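Local coordinates for outer membrane associated protein (Francisella tularensis subsp. tularensis, PDB 6U83), which probably tethers the outer membrane to peptidoglycan through this OmpA-like domain, which holds D-alanine here, while the whole protein is tentatively assigned porin activity, at residues A[120-123]-A[124-128]; A[112-115]-A[116-119]; A[83-86]-A[87-91]; A[105-108]-A[109-112]. All blocks are in the same frame, centred on the assembly; numbering follows the deposited sequence.

Overall arrangement
Along the chain the order is interaction 3, then 4, 2 and 1. Interactions 4, 2 and 1 follow one another into and along helix 110-130, the centres of interactions 4 and 2 lying about 11 Å apart and those of interactions 2 and 1 about 13 Å; the first two share Tyr112. Interaction 3 lies at the C-terminal end of helix 73-89, its centre about 37 Å from that of interaction 4. It meets interaction 1 where Met128 CG packs on Val83 CG2 at 3.7 Å, so the two helices touch there. Helix 110-130 connects the parallel strands 94-98 and 138-142. Interactions 1 and 2 both reach D-alanine, so the first half of the helix forms one side of the ligand pocket.

Interaction 1: A[120-123]-A[124-128]; sequences RAQA and VADYM. With DAL (D-alanine), chain D.
Gln122 and Asp126, one helical turn apart, are joined by a 2.7 Å hydrogen bond from Gln122 NE2 to Asp126 OD1. The oxygen lies near the plane of the amide, but the amide nitrogen meets it from 39° above the carboxylate plane, and the two flat groups are turned 56° against each other. Gln122 can do this because CG stands opposite the backbone N (chi1 -169°) and the chain then folds at chi2, sending NE2 toward Asp126 on the next turn. Beneath this pair run the regular helical bonds, such as Val124 N to Arg120 O at 3.0 Å and Tyr127 N to Ala123 O at 3.1 Å.

Arg120, extended from CG to NE, leaves the helix for D-alanine. Its NH1 donates to ligand OXT at 2.8 Å and its NH2 to ligand O at a short modelled 2.5 Å, a bidentate grip with OXT at the edge of the guanidinium and in its plane. Backbone oxygens of Lys68 and Tyr99 accept from NE and NH1 and fix the group's rotation. Ala121 and Val124 seat the helix on Val96 of strand 94-98. Such a two-point hold would be expected to favour a carboxylate, consistent with the peptidoglycan recognition of OmpA-like domains.

Interaction 2: A[112-115]-A[116-119]; sequences YNQK and LSEK. With DAL (D-alanine), chain D.
Side chains of Gln114, Lys115 and Glu118 meet on one flank of helix 110-130, in a local contact between residues three and four apart, while Asn113 and Leu116 of the same turns face D-alanine. On the polar flank Glu118 OE2 is the common acceptor. Gln114 NE2 donates to it at 3.2 Å, with OE2 close to the amide plane but approached from 39° above the carboxylate plane. Lys115 NZ adds a salt bridge to the same OE2 at 3.3 Å, weak as a hydrogen bond, its chain bent at chi2 to come across the glutamate. An ammonium and an amide N-H on one oxygen would be expected to favour the ionised carboxylate.

Deeper in, Gln114 O accepts twice, from Ser117 OG at 2.7 Å and from Glu118 N at 3.0 Å, both on the same face of its plane. Ser117 OG reaches that carbonyl because it sits between the backbone N and the carbonyl carbon (chi1 72°).

On the ligand side Asn113 OD1 takes a 2.7 Å hydrogen bond from the D-alanine N, and Leu116 CD2 lies 3.5 Å from ligand O. Leu116 CD2 also touches Tyr112 CE1 at 4.3 Å; the hydroxyl of that tyrosine is bonded to Asp67, a pocket residue whose backbone N also binds the ligand. Asn113 ND2 is bonded to Phe109 O, which steadies the amide.

The helix itself crosses over between the parallel strands 94-98 and 138-142; Gln114 NE2 has a weak bond to Gly142 O at the end of the second strand, and Ser117 OG is bonded to Gly144 N just beyond it.

Interaction 3: A[83-86]-A[87-91]; sequences VNFI and KDSNI
Phe85 O is gripped twice by Ser89, by its N at 2.7 Å and by its OG at 3.0 Å, the hydroxyl arriving from above the carbonyl plane. The same OG lies over one face of the Phe85 ring, toward the rim, 3.3 Å from CE1. With chi1 at -60° the hydroxyl is set beside the serine's own N, so that both donors converge on one acceptor.

Earlier carbonyls are met in the regular helical way: Val83 O by Lys87 N at 2.8 Å, and Asn84 O by Asp88 N at 3.1 Å, a more bent bond. Ile86 O is taken instead by Ile91 N, at 3.2 Å and in the carbonyl plane, a donor five residues on. Lys87 NZ has a weak bond to Leu131 O.

Apolar contacts accompany this change of partner. Ile86 CG2 packs on Ile91 CB at 4.0 Å, the two side chains crossing at about a right angle, while Ile91 CD1 comes to 3.9 Å from Phe85 CE2.

Asn90, just before Ile91, is the first residue to leave helical phi/psi, with phi 51°. This positive phi, the 6→1 bond and the Ile86-Ile91 apolar contact are features of a Schellman-like C-cap, formed as the chain leaves helix 73-89 and Ile91 settles, with Phe85, on Val166 of strand 161-172.

Interaction 4: A[105-108]-A[109-112]; sequences TGSE and FDIY
Glu108 and Phe109 lie side by side and point the same way, the carboxylate and ring planes 29° apart. Glu108 is stretched out, with CG opposite its backbone N (chi1 -161°), and this lays the chain over one face of the phenyl ring near its rim. Its CG is 4.2 Å and its CD 3.8 Å from Phe109 CE2, a contact of neighbours in sequence. Phe109 takes a different first torsion, CG beside its backbone N and anti to the carbonyl carbon, which brings the ring back alongside; Tyr112 CB reaches the edge of that ring.

Ser107 to Asp110 form a type I beta turn, with Asp110 N bonded to Ser107 O at 3.3 Å from well above the carbonyl plane. The turn closes the loop that leads from strand 94-98 into helix 110-130, and Phe109 takes the N-cap position of that helix.

Asp110 holds CG between its backbone N and carbonyl carbon (chi1 53°), which turns the carboxylate back to the turn: OD1 is 3.1 Å from Ser107 O, a pair of acceptors and no bond. OD1 receives a strongly bent, weak bond from Ile111 N instead. A water bridges the start of the helix, donating to Glu108 O at 2.8 Å and accepting from Tyr112 N at 2.9 Å.

Interaction 1: A[120-123]-A[124-128]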
loop_
_atom_site.group_PDB
_atom_site.type_symbol
_atom_site.label_atom_id
_atom_site.label_comp_id
_atom_site.label_asym_id
_atom_site.label_seq_id
_atom_site.Cartn_x
_atom_site.Cartn_y
_atom_site.Cartn_z
ATOM N N ARG A 120 -10.917 -4.042 3.618
ATOM C CA ARG A 120 -9.774 -3.155 3.808
ATOM C C ARG A 120 -9.318 -2.577 2.471
ATOM O O ARG A 120 -9.150 -1.357 2.333
ATOM C CB ARG A 120 -8.645 -3.919 4.509
ATOM C CG ARG A 120 -8.924 -4.194 6.022
ATOM C CD ARG A 120 -7.829 -5.054 6.704
ATOM N NE ARG A 120 -8.044 -5.053 8.149
ATOM C CZ ARG A 120 -7.683 -6.029 8.980
ATOM N NH1 ARG A 120 -7.086 -7.133 8.526
ATOM N NH2 ARG A 120 -7.920 -5.887 10.280
ATOM N N ALA A 121 -9.141 -3.438 1.464
ATOM C CA ALA A 121 -8.819 -2.955 0.123
ATOM C C ALA A 121 -9.865 -1.964 -0.380
ATOM O O ALA A 121 -9.525 -0.950 -1.004
ATOM C CB ALA A 121 -8.719 -4.128 -0.847
ATOM N N GLN A 122 -11.141 -2.231 -0.113
ATOM C CA GLN A 122 -12.185 -1.322 -0.581
ATOM C C GLN A 122 -12.100 0.021 0.130
ATOM O O GLN A 122 -12.339 1.073 -0.480
ATOM C CB GLN A 122 -13.569 -1.931 -0.383
ATOM C CG GLN A 122 -14.653 -1.128 -1.091
ATOM C CD GLN A 122 -14.355 -0.939 -2.584
ATOM O OE1 GLN A 122 -14.108 -1.906 -3.313
ATOM N NE2 GLN A 122 -14.381 0.313 -3.038
ATOM N N ALA A 123 -11.787 -0.003 1.426
ATOM C CA ALA A 123 -11.559 1.226 2.173
ATOM C C ALA A 123 -10.459 2.053 1.521
ATOM O O ALA A 123 -10.652 3.234 1.205
ATOM C CB ALA A 123 -11.191 0.898 3.625
ATOM N N VAL A 124 -9.289 1.435 1.314
ATOM C CA VAL A 124 -8.165 2.149 0.708
ATOM C C VAL A 124 -8.600 2.780 -0.606
ATOM O O VAL A 124 -8.360 3.969 -0.858
ATOM C CB VAL A 124 -6.961 1.212 0.515
ATOM C CG1 VAL A 124 -5.940 1.862 -0.403
ATOM C CG2 VAL A 124 -6.318 0.915 1.844
ATOM N N ALA A 125 -9.296 1.996 -1.440
ATOM C CA ALA A 125 -9.680 2.468 -2.766
ATOM C C ALA A 125 -10.699 3.591 -2.679
ATOM O O ALA A 125 -10.662 4.532 -3.480
ATOM C CB ALA A 125 -10.231 1.317 -3.598
ATOM N N ASP A 126 -11.623 3.506 -1.719
ATOM C CA ASP A 126 -12.596 4.575 -1.539
ATOM C C ASP A 126 -11.902 5.902 -1.286
ATOM O O ASP A 126 -12.232 6.914 -1.918
ATOM C CB ASP A 126 -13.535 4.236 -0.387
ATOM C CG ASP A 126 -14.610 3.236 -0.779
ATOM O OD1 ASP A 126 -14.625 2.784 -1.948
ATOM O OD2 ASP A 126 -15.451 2.910 0.089
ATOM N N TYR A 127 -10.919 5.912 -0.377
ATOM C CA TYR A 127 -10.210 7.147 -0.054
ATOM C C TYR A 127 -9.451 7.682 -1.258
ATOM O O TYR A 127 -9.433 8.895 -1.501
ATOM C CB TYR A 127 -9.250 6.919 1.110
ATOM C CG TYR A 127 -8.693 8.214 1.672
ATOM C CD1 TYR A 127 -9.540 9.182 2.211
ATOM C CD2 TYR A 127 -7.324 8.471 1.669
ATOM C CE1 TYR A 127 -9.038 10.371 2.730
ATOM C CE2 TYR A 127 -6.814 9.657 2.192
ATOM C CZ TYR A 127 -7.675 10.596 2.719
ATOM O OH TYR A 127 -7.174 11.770 3.225
ATOM N N MET A 128 -8.799 6.794 -2.009
ATOM C CA MET A 128 -8.138 7.206 -3.241
ATOM C C MET A 128 -9.098 7.961 -4.141
ATOM O O MET A 128 -8.727 8.968 -4.757
ATOM C CB MET A 128 -7.586 5.983 -3.967
ATOM C CG MET A 128 -6.513 5.273 -3.196
ATOM S SD MET A 128 -5.850 3.894 -4.130
ATOM C CE MET A 128 -4.199 3.786 -3.440
HETATM N N DAL D . -7.689 -11.497 11.816
HETATM C CA DAL D . -7.973 -10.199 12.411
HETATM C CB DAL D . -9.440 -10.125 12.864
HETATM C C DAL D . -7.639 -9.037 11.478
HETATM O O DAL D . -7.969 -7.897 11.812
HETATM O OXT DAL D . -7.046 -9.199 10.394
#

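Interaction 2: A[112-115]-A[116-119]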
loop_
_atom_site.group_PDB
_atom_site.type_symbol
_atom_site.label_atom_id
_atom_site.label_comp_id
_atom_site.label_asym_id
_atom_site.label_seq_id
_atom_site.Cartn_x
_atom_site.Cartn_y
_atom_site.Cartn_z
ATOM N N TYR A 112 -14.422 -15.317 6.892
ATOM C CA TYR A 112 -14.516 -14.063 7.630
ATOM C C TYR A 112 -13.355 -13.138 7.289
ATOM O O TYR A 112 -13.553 -11.964 6.957
ATOM C CB TYR A 112 -14.537 -14.350 9.133
ATOM C CG TYR A 112 -14.647 -13.117 10.016
ATOM C CD1 TYR A 112 -13.522 -12.357 10.357
ATOM C CD2 TYR A 112 -15.876 -12.725 10.523
ATOM C CE1 TYR A 112 -13.637 -11.229 11.183
ATOM C CE2 TYR A 112 -15.998 -11.620 11.316
ATOM C CZ TYR A 112 -14.878 -10.878 11.647
ATOM O OH TYR A 112 -15.054 -9.784 12.445
ATOM N N ASN A 113 -12.130 -13.648 7.375
ATOM C CA ASN A 113 -10.969 -12.777 7.202
ATOM C C ASN A 113 -10.728 -12.434 5.745
ATOM O O ASN A 113 -10.157 -11.379 5.441
ATOM C CB ASN A 113 -9.740 -13.438 7.790
ATOM C CG ASN A 113 -9.688 -13.301 9.297
ATOM O OD1 ASN A 113 -9.364 -12.228 9.821
ATOM N ND2 ASN A 113 -10.015 -14.384 10.005
ATOM N N GLN A 114 -11.143 -13.317 4.837
ATOM C CA GLN A 114 -11.169 -12.963 3.427
ATOM C C GLN A 114 -12.060 -11.747 3.197
ATOM O O GLN A 114 -11.691 -10.811 2.476
ATOM C CB GLN A 114 -11.666 -14.160 2.606
ATOM C CG GLN A 114 -11.977 -13.858 1.156
ATOM C CD GLN A 114 -10.729 -13.668 0.319
ATOM O OE1 GLN A 114 -9.711 -14.333 0.537
ATOM N NE2 GLN A 114 -10.799 -12.758 -0.648
ATOM N N LYS A 115 -13.254 -11.758 3.782
ATOM C CA LYS A 115 -14.156 -10.630 3.592
ATOM C C LYS A 115 -13.566 -9.382 4.232
ATOM O O LYS A 115 -13.559 -8.302 3.632
ATOM C CB LYS A 115 -15.533 -10.956 4.170
ATOM C CG LYS A 115 -16.663 -10.902 3.156
ATOM C CD LYS A 115 -16.403 -11.820 1.969
ATOM C CE LYS A 115 -17.399 -11.586 0.826
ATOM N NZ LYS A 115 -16.881 -12.175 -0.446
ATOM N N LEU A 116 -13.044 -9.531 5.449
ATOM C CA LEU A 116 -12.386 -8.425 6.128
ATOM C C LEU A 116 -11.328 -7.800 5.234
ATOM O O LEU A 116 -11.317 -6.580 5.019
ATOM C CB LEU A 116 -11.791 -8.941 7.434
ATOM C CG LEU A 116 -10.992 -7.956 8.261
ATOM C CD1 LEU A 116 -11.762 -6.646 8.436
ATOM C CD2 LEU A 116 -10.649 -8.616 9.599
ATOM N N SER A 117 -10.481 -8.634 4.630
ATOM C CA SER A 117 -9.391 -8.104 3.820
ATOM C C SER A 117 -9.912 -7.391 2.582
ATOM O O SER A 117 -9.340 -6.381 2.152
ATOM C CB SER A 117 -8.447 -9.228 3.418
ATOM O OG SER A 117 -9.073 -10.030 2.445
ATOM N N GLU A 118 -10.972 -7.923 1.979
ATOM C CA GLU A 118 -11.635 -7.237 0.878
ATOM C C GLU A 118 -12.149 -5.874 1.312
ATOM O O GLU A 118 -12.045 -4.899 0.562
ATOM C CB GLU A 118 -12.797 -8.082 0.347
ATOM C CG GLU A 118 -12.388 -9.382 -0.321
ATOM C CD GLU A 118 -13.584 -10.233 -0.747
ATOM O OE1 GLU A 118 -14.474 -9.720 -1.450
ATOM O OE2 GLU A 118 -13.645 -11.421 -0.369
ATOM N N LYS A 119 -12.736 -5.801 2.509
ATOM C CA LYS A 119 -13.238 -4.537 3.030
ATOM C C LYS A 119 -12.108 -3.549 3.256
ATOM O O LYS A 119 -12.309 -2.338 3.107
ATOM C CB LYS A 119 -13.980 -4.760 4.347
ATOM C CG LYS A 119 -15.325 -5.508 4.274
ATOM C CD LYS A 119 -15.888 -5.656 5.707
ATOM C CE LYS A 119 -17.293 -6.184 5.726
ATOM N NZ LYS A 119 -17.762 -6.342 7.151
HETATM N N DAL D . -7.689 -11.497 11.816
HETATM C CA DAL D . -7.973 -10.199 12.411
HETATM C CB DAL D . -9.440 -10.125 12.864
HETATM C C DAL D . -7.639 -9.037 11.478
HETATM O O DAL D . -7.969 -7.897 11.812
HETATM O OXT DAL D . -7.046 -9.199 10.394
#

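Interaction 3: A[83-86]-A[87-91]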
loop_
_atom_site.group_PDB
_atom_site.type_symbol
_atom_site.label_atom_id
_atom_site.label_comp_id
_atom_site.label_asym_id
_atom_site.label_seq_id
_atom_site.Cartn_x
_atom_site.Cartn_y
_atom_site.Cartn_z
ATOM N N VAL A 83 -1.237 8.514 -3.882
ATOM C CA VAL A 83 -2.093 8.954 -4.979
ATOM C C VAL A 83 -1.455 10.123 -5.721
ATOM O O VAL A 83 -1.513 10.197 -6.958
ATOM C CB VAL A 83 -3.491 9.309 -4.443
ATOM C CG1 VAL A 83 -4.328 9.983 -5.514
ATOM C CG2 VAL A 83 -4.188 8.057 -3.921
ATOM N N ASN A 84 -0.837 11.050 -4.980
ATOM C CA ASN A 84 -0.172 12.203 -5.586
ATOM C C ASN A 84 0.904 11.771 -6.576
ATOM O O ASN A 84 1.121 12.434 -7.600
ATOM C CB ASN A 84 0.434 13.082 -4.484
ATOM C CG ASN A 84 0.298 14.567 -4.769
ATOM O OD1 ASN A 84 -0.725 15.178 -4.450
ATOM N ND2 ASN A 84 1.333 15.161 -5.360
ATOM N N PHE A 85 1.575 10.655 -6.295
ATOM C CA PHE A 85 2.563 10.117 -7.220
ATOM C C PHE A 85 1.894 9.506 -8.446
ATOM O O PHE A 85 2.366 9.688 -9.577
ATOM C CB PHE A 85 3.411 9.088 -6.481
ATOM C CG PHE A 85 4.424 8.386 -7.337
ATOM C CD1 PHE A 85 5.569 9.033 -7.747
ATOM C CD2 PHE A 85 4.257 7.058 -7.673
ATOM C CE1 PHE A 85 6.513 8.382 -8.504
ATOM C CE2 PHE A 85 5.196 6.403 -8.435
ATOM C CZ PHE A 85 6.327 7.067 -8.850
ATOM N N ILE A 86 0.792 8.784 -8.239
ATOM C CA ILE A 86 0.056 8.193 -9.352
ATOM C C ILE A 86 -0.441 9.278 -10.302
ATOM O O ILE A 86 -0.297 9.167 -11.524
ATOM C CB ILE A 86 -1.101 7.328 -8.823
ATOM C CG1 ILE A 86 -0.546 6.106 -8.098
ATOM C CG2 ILE A 86 -2.038 6.908 -9.956
ATOM C CD1 ILE A 86 -1.543 5.499 -7.147
ATOM N N LYS A 87 -1.026 10.349 -9.756
ATOM C CA LYS A 87 -1.534 11.415 -10.618
ATOM C C LYS A 87 -0.406 12.150 -11.331
ATOM O O LYS A 87 -0.594 12.644 -12.448
ATOM C CB LYS A 87 -2.381 12.400 -9.809
ATOM C CG LYS A 87 -3.699 11.834 -9.293
ATOM C CD LYS A 87 -4.642 12.937 -8.784
ATOM C CE LYS A 87 -4.124 13.607 -7.517
ATOM N NZ LYS A 87 -4.965 14.774 -7.115
ATOM N N ASP A 88 0.769 12.234 -10.709
ATOM C CA ASP A 88 1.875 12.934 -11.347
ATOM C C ASP A 88 2.593 12.049 -12.351
ATOM O O ASP A 88 3.032 12.530 -13.400
ATOM C CB ASP A 88 2.856 13.450 -10.297
ATOM C CG ASP A 88 2.455 14.806 -9.751
ATOM O OD1 ASP A 88 1.999 15.656 -10.550
ATOM O OD2 ASP A 88 2.589 15.021 -8.525
ATOM N N SER A 89 2.722 10.761 -12.055
ATOM C CA SER A 89 3.360 9.840 -12.984
ATOM C C SER A 89 2.451 9.432 -14.131
ATOM O O SER A 89 2.895 8.695 -15.017
ATOM C CB SER A 89 3.835 8.593 -12.241
ATOM O OG SER A 89 4.761 8.949 -11.231
ATOM N N ASN A 90 1.204 9.900 -14.137
ATOM C CA ASN A 90 0.213 9.485 -15.124
ATOM C C ASN A 90 0.142 7.958 -15.206
ATOM O O ASN A 90 0.059 7.367 -16.286
ATOM C CB ASN A 90 0.509 10.118 -16.484
ATOM C CG ASN A 90 0.652 11.631 -16.397
ATOM O OD1 ASN A 90 1.763 12.162 -16.315
ATOM N ND2 ASN A 90 -0.479 12.331 -16.389
ATOM N N ILE A 91 0.179 7.316 -14.034
ATOM C CA ILE A 91 0.157 5.860 -13.961
ATOM C C ILE A 91 -1.236 5.346 -14.295
ATOM O O ILE A 91 -2.258 5.933 -13.908
ATOM C CB ILE A 91 0.635 5.395 -12.573
ATOM C CG1 ILE A 91 2.167 5.480 -12.500
ATOM C CG2 ILE A 91 0.144 3.987 -12.242
ATOM C CD1 ILE A 91 2.742 5.111 -11.157
#

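Interaction 4: A[105-108]-A[109-112]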
loop_
_atom_site.group_PDB
_atom_site.type_symbol
_atom_site.label_atom_id
_atom_site.label_comp_id
_atom_site.label_asym_id
_atom_site.label_seq_id
_atom_site.Cartn_x
_atom_site.Cartn_y
_atom_site.Cartn_z
ATOM N N THR A 105 -6.212 -20.704 15.551
ATOM C CA THR A 105 -5.365 -21.766 15.034
ATOM C C THR A 105 -6.011 -22.610 13.940
ATOM O O THR A 105 -5.293 -23.377 13.289
ATOM C CB THR A 105 -4.927 -22.663 16.189
ATOM O OG1 THR A 105 -4.375 -23.871 15.662
ATOM C CG2 THR A 105 -6.113 -22.996 17.099
ATOM N N GLY A 106 -7.315 -22.504 13.703
ATOM C CA GLY A 106 -7.897 -23.338 12.664
ATOM C C GLY A 106 -8.284 -22.645 11.367
ATOM O O GLY A 106 -7.560 -21.772 10.878
ATOM N N SER A 107 -9.427 -23.035 10.787
ATOM C CA SER A 107 -9.948 -22.378 9.594
ATOM C C SER A 107 -11.369 -21.854 9.777
ATOM O O SER A 107 -12.010 -21.485 8.787
ATOM C CB SER A 107 -9.896 -23.327 8.395
ATOM O OG SER A 107 -10.750 -24.438 8.612
ATOM N N GLU A 108 -11.873 -21.808 11.011
ATOM C CA GLU A 108 -13.215 -21.295 11.272
ATOM C C GLU A 108 -13.437 -19.917 10.654
ATOM O O GLU A 108 -14.555 -19.599 10.220
ATOM C CB GLU A 108 -13.462 -21.239 12.784
ATOM C CG GLU A 108 -14.949 -21.156 13.179
ATOM C CD GLU A 108 -15.163 -21.002 14.681
ATOM O OE1 GLU A 108 -16.308 -20.687 15.101
ATOM O OE2 GLU A 108 -14.182 -21.195 15.439
ATOM N N PHE A 109 -12.383 -19.103 10.572
ATOM C CA PHE A 109 -12.520 -17.697 10.223
ATOM C C PHE A 109 -11.804 -17.360 8.927
ATOM O O PHE A 109 -11.452 -16.197 8.700
ATOM C CB PHE A 109 -12.021 -16.813 11.374
ATOM C CG PHE A 109 -12.919 -16.870 12.594
ATOM C CD1 PHE A 109 -14.160 -16.231 12.599
ATOM C CD2 PHE A 109 -12.539 -17.585 13.722
ATOM C CE1 PHE A 109 -15.002 -16.291 13.712
ATOM C CE2 PHE A 109 -13.373 -17.656 14.833
ATOM C CZ PHE A 109 -14.612 -17.009 14.828
ATOM N N ASP A 110 -11.587 -18.344 8.060
ATOM C CA ASP A 110 -10.917 -18.038 6.795
ATOM C C ASP A 110 -11.795 -17.169 5.890
ATOM O O ASP A 110 -11.322 -16.173 5.328
ATOM C CB ASP A 110 -10.490 -19.323 6.086
ATOM C CG ASP A 110 -11.624 -20.306 5.909
ATOM O OD1 ASP A 110 -12.790 -19.954 6.189
ATOM O OD2 ASP A 110 -11.330 -21.447 5.495
ATOM N N ILE A 111 -13.082 -17.507 5.756
ATOM C CA ILE A 111 -13.958 -16.686 4.921
ATOM C C ILE A 111 -14.203 -15.331 5.570
ATOM O O ILE A 111 -14.200 -14.294 4.891
ATOM C CB ILE A 111 -15.276 -17.415 4.636
ATOM C CG1 ILE A 111 -14.977 -18.769 3.977
ATOM C CG2 ILE A 111 -16.159 -16.534 3.752
ATOM C CD1 ILE A 111 -16.180 -19.503 3.502
ATOM N N TYR A 112 -14.422 -15.317 6.892
ATOM C CA TYR A 112 -14.516 -14.063 7.630
ATOM C C TYR A 112 -13.355 -13.138 7.289
ATOM O O TYR A 112 -13.553 -11.964 6.957
ATOM C CB TYR A 112 -14.537 -14.350 9.133
ATOM C CG TYR A 112 -14.647 -13.117 10.016
ATOM C CD1 TYR A 112 -13.522 -12.357 10.357
ATOM C CD2 TYR A 112 -15.876 -12.725 10.523
ATOM C CE1 TYR A 112 -13.637 -11.229 11.183
ATOM C CE2 TYR A 112 -15.998 -11.620 11.316
ATOM C CZ TYR A 112 -14.878 -10.878 11.647
ATOM O OH TYR A 112 -15.054 -9.784 12.445
HETATM O O HOH W 1 -15.391 -17.543 8.482
#